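Long-range contact in GCN5-related N-acetyltransferase (Exiguobacterium sibiricum 255-15, PDB 3GY9), which binds coenzyme A and, as a member of the GCN5-related family, probably transfers an acyl group from it to a substrate not yet known: residues 74-79 and 111-116. Residues are numbered along the deposited sequence; the frame is centred on the assembly and turned at random.
Sequences ARTGRI and RLVLYS
Gly77 O is gripped by Val113 N at 2.9 Å and by the CA-H of Leu112. Gly77 N donates to Arg111 O, and Ile79 N to Val113 O at 2.9 Å, with an N-H...O angle of 159°. Thr76, Gly77 and Arg78 thus pair with Arg111, Leu112 and Val113 as parallel bridges, the segment axes 34° apart. Arg111 N adds only a weak bond to Arg75 O at the start of the ladder. On the face of Thr76, Arg78 and Val113, Thr76 CG2, set anti to its backbone N, meets Val113 CG1 at 3.8 Å, the two side chains crossing at about a right angle. Thr76 OG1 donates to Ala74 O from above the carbonyl plane and accepts from a water, which in turn takes a hydrogen bond from Arg111 NH1; Arg111 NE forms a salt bridge with Asp141. The extended Arg78 chain brings NH2 to 3.6 Å from Tyr115 CB; guanidinium and ring are nearly parallel but do not stack, the ring lying farther out. Arg78 NH1 bonds Gln70 OE1 and NH2 bonds Lys135 O. On the other face, the bare CA of Gly77 lets Leu112 CD2 lie against it at 3.9 Å. Leu112 CD1 touches Ile79 CD1 at 4.0 Å, and both residues pack against helix 93-105. Direct pairing ends at Ile79 N; a second water links Ile79 O to Tyr115 N, consistent with the splayed parallel strands of GNAT folds. Helix 93-105 makes the beta-alpha-beta crossover between them, and the bound coenzyme A lies about 9 Å from the Ile79 side chain.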
ATOM      1  N   ALA A  74      -3.900  15.638  10.837  1.00 35.98           N
ATOM      2  CA  ALA A  74      -5.251  15.878  10.350  1.00 31.56           C
ATOM      3  C   ALA A  74      -5.276  15.822   8.816  1.00 28.24           C
ATOM      4  O   ALA A  74      -4.288  16.204   8.177  1.00 27.11           O
ATOM      5  CB  ALA A  74      -5.730  17.214  10.832  1.00 34.07           C
ATOM      6  N   ARG A  75      -6.379  15.307   8.247  1.00 24.91           N
ATOM      7  CA  ARG A  75      -6.598  15.241   6.792  1.00 23.39           C
ATOM      8  C   ARG A  75      -5.468  14.513   6.040  1.00 21.93           C
ATOM      9  O   ARG A  75      -5.235  14.757   4.842  1.00 20.58           O
ATOM     10  CB  ARG A  75      -6.818  16.650   6.229  1.00 21.67           C
ATOM     11  CG  ARG A  75      -8.103  17.351   6.760  1.00 20.97           C
ATOM     12  CD  ARG A  75      -8.219  18.785   6.266  1.00 22.66           C
ATOM     13  NE  ARG A  75      -7.054  19.566   6.640  1.00 24.75           N
ATOM     14  CZ  ARG A  75      -6.222  20.171   5.800  1.00 32.51           C
ATOM     15  NH1 ARG A  75      -6.381  20.084   4.486  1.00 33.63           N
ATOM     16  NH2 ARG A  75      -5.197  20.856   6.287  1.00 33.24           N
ATOM     17  N   THR A  76      -4.802  13.603   6.746  1.00 20.21           N
ATOM     18  CA  THR A  76      -3.644  12.892   6.228  1.00 19.32           C
ATOM     19  C   THR A  76      -3.871  11.395   6.299  1.00 20.19           C
ATOM     20  O   THR A  76      -4.281  10.857   7.330  1.00 21.28           O
ATOM     21  CB  THR A  76      -2.367  13.258   7.027  1.00 19.97           C
ATOM     22  OG1 THR A  76      -2.116  14.677   6.902  1.00 21.03           O
ATOM     23  CG2 THR A  76      -1.149  12.489   6.527  1.00 22.40           C
ATOM     24  N   GLY A  77      -3.638  10.725   5.181  1.00 20.11           N
ATOM     25  CA  GLY A  77      -3.710   9.271   5.146  1.00 19.59           C
ATOM     26  C   GLY A  77      -2.320   8.683   5.055  1.00 19.53           C
ATOM     27  O   GLY A  77      -1.405   9.313   4.554  1.00 21.27           O
ATOM     28  N   ARG A  78      -2.179   7.469   5.570  1.00 19.52           N
ATOM     29  CA  ARG A  78      -0.931   6.734   5.539  1.00 20.86           C
ATOM     30  C   ARG A  78      -1.090   5.530   4.627  1.00 20.20           C
ATOM     31  O   ARG A  78      -2.048   4.754   4.795  1.00 19.92           O
ATOM     32  CB  ARG A  78      -0.590   6.245   6.946  1.00 20.29           C
ATOM     33  CG  ARG A  78       0.793   5.646   7.006  1.00 24.26           C
ATOM     34  CD  ARG A  78       1.083   5.111   8.400  1.00 25.32           C
ATOM     35  NE  ARG A  78       2.495   4.738   8.558  1.00 27.08           N
ATOM     36  CZ  ARG A  78       3.434   5.549   9.050  1.00 25.74           C
ATOM     37  NH1 ARG A  78       3.175   6.799   9.385  1.00 30.82           N
ATOM     38  NH2 ARG A  78       4.678   5.117   9.137  1.00 35.48           N
ATOM     39  N   ILE A  79      -0.191   5.386   3.648  1.00 19.85           N
ATOM     40  CA  ILE A  79      -0.142   4.211   2.802  1.00 20.35           C
ATOM     41  C   ILE A  79       0.636   3.126   3.541  1.00 20.77           C
ATOM     42  O   ILE A  79       1.735   3.379   4.003  1.00 22.65           O
ATOM     43  CB  ILE A  79       0.486   4.553   1.445  1.00 21.35           C
ATOM     44  CG1 ILE A  79      -0.446   5.537   0.705  1.00 20.62           C
ATOM     45  CG2 ILE A  79       0.753   3.289   0.629  1.00 23.20           C
ATOM     46  CD1 ILE A  79       0.152   6.138  -0.558  1.00 23.04           C
ATOM     47  N   ARG A 111      -3.490  14.825   2.035  1.00 20.32           N
ATOM     48  CA  ARG A 111      -2.080  14.492   2.005  1.00 19.98           C
ATOM     49  C   ARG A 111      -1.927  13.013   2.260  1.00 19.58           C
ATOM     50  O   ARG A 111      -2.673  12.465   3.065  1.00 19.39           O
ATOM     51  CB  ARG A 111      -1.349  15.254   3.103  1.00 21.53           C
ATOM     52  CG  ARG A 111       0.141  14.972   3.172  1.00 20.71           C
ATOM     53  CD  ARG A 111       0.844  15.898   4.170  1.00 23.06           C
ATOM     54  NE  ARG A 111       0.953  17.263   3.665  1.00 29.15           N
ATOM     55  CZ  ARG A 111       0.403  18.342   4.228  1.00 39.48           C
ATOM     56  NH1 ARG A 111      -0.296  18.261   5.359  1.00 44.19           N
ATOM     57  NH2 ARG A 111       0.581  19.534   3.661  1.00 42.07           N
ATOM     58  N   LEU A 112      -0.996  12.357   1.569  1.00 18.87           N
ATOM     59  CA  LEU A 112      -0.653  10.954   1.851  1.00 19.56           C
ATOM     60  C   LEU A 112       0.804  10.835   2.222  1.00 19.52           C
ATOM     61  O   LEU A 112       1.658  11.484   1.618  1.00 20.65           O
ATOM     62  CB  LEU A 112      -0.918  10.052   0.649  1.00 19.57           C
ATOM     63  CG  LEU A 112      -2.371  10.020   0.177  1.00 19.67           C
ATOM     64  CD1 LEU A 112      -2.479   9.163  -1.066  1.00 21.89           C
ATOM     65  CD2 LEU A 112      -3.324   9.501   1.261  1.00 21.44           C
ATOM     66  N   VAL A 113       1.063  10.015   3.241  1.00 19.44           N
ATOM     67  CA  VAL A 113       2.409   9.803   3.736  1.00 19.30           C
ATOM     68  C   VAL A 113       2.696   8.323   3.854  1.00 20.84           C
ATOM     69  O   VAL A 113       1.789   7.514   3.906  1.00 20.30           O
ATOM     70  CB  VAL A 113       2.631  10.483   5.098  1.00 20.60           C
ATOM     71  CG1 VAL A 113       2.304  11.975   4.991  1.00 22.18           C
ATOM     72  CG2 VAL A 113       1.826   9.831   6.213  1.00 22.49           C
ATOM     73  N   LEU A 114       3.975   7.981   3.917  1.00 20.01           N
ATOM     74  CA  LEU A 114       4.381   6.579   4.074  1.00 19.86           C
ATOM     75  C   LEU A 114       5.807   6.522   4.601  1.00 19.83           C
ATOM     76  O   LEU A 114       6.547   7.508   4.553  1.00 20.00           O
ATOM     77  CB  LEU A 114       4.242   5.794   2.764  1.00 20.66           C
ATOM     78  CG  LEU A 114       5.088   6.288   1.580  1.00 21.42           C
ATOM     79  CD1 LEU A 114       6.449   5.598   1.519  1.00 24.30           C
ATOM     80  CD2 LEU A 114       4.337   6.100   0.265  1.00 23.17           C
ATOM     81  N   TYR A 115       6.163   5.332   5.086  1.00 20.70           N
ATOM     82  CA  TYR A 115       7.518   5.049   5.544  1.00 21.17           C
ATOM     83  C   TYR A 115       8.085   3.906   4.726  1.00 22.63           C
ATOM     84  O   TYR A 115       7.620   2.778   4.842  1.00 24.20           O
ATOM     85  CB  TYR A 115       7.508   4.698   7.026  1.00 23.18           C
ATOM     86  CG  TYR A 115       8.895   4.548   7.604  1.00 26.79           C
ATOM     87  CD1 TYR A 115       9.565   3.342   7.535  1.00 31.25           C
ATOM     88  CD2 TYR A 115       9.526   5.621   8.204  1.00 25.13           C
ATOM     89  CE1 TYR A 115      10.839   3.202   8.058  1.00 31.35           C
ATOM     90  CE2 TYR A 115      10.805   5.491   8.739  1.00 29.25           C
ATOM     91  CZ  TYR A 115      11.450   4.275   8.653  1.00 28.49           C
ATOM     92  OH  TYR A 115      12.712   4.136   9.182  1.00 32.22           O
ATOM     93  N   SER A 116       9.086   4.198   3.893  1.00 25.21           N
ATOM     94  CA  SER A 116       9.779   3.168   3.129  1.00 25.09           C
ATOM     95  C   SER A 116      11.266   3.436   3.142  1.00 28.65           C
ATOM     96  O   SER A 116      11.718   4.435   2.587  1.00 28.28           O
ATOM     97  CB  SER A 116       9.298   3.146   1.688  1.00 25.98           C
ATOM     98  OG  SER A 116       9.957   2.107   0.970  1.00 29.40           O
TER
HETATM   99  O   HOH W   1       0.206  16.032   7.635  1.00 34.08           O
HETATM  100  O   HOH W   2       4.048   3.435   5.464  1.00 19.13           O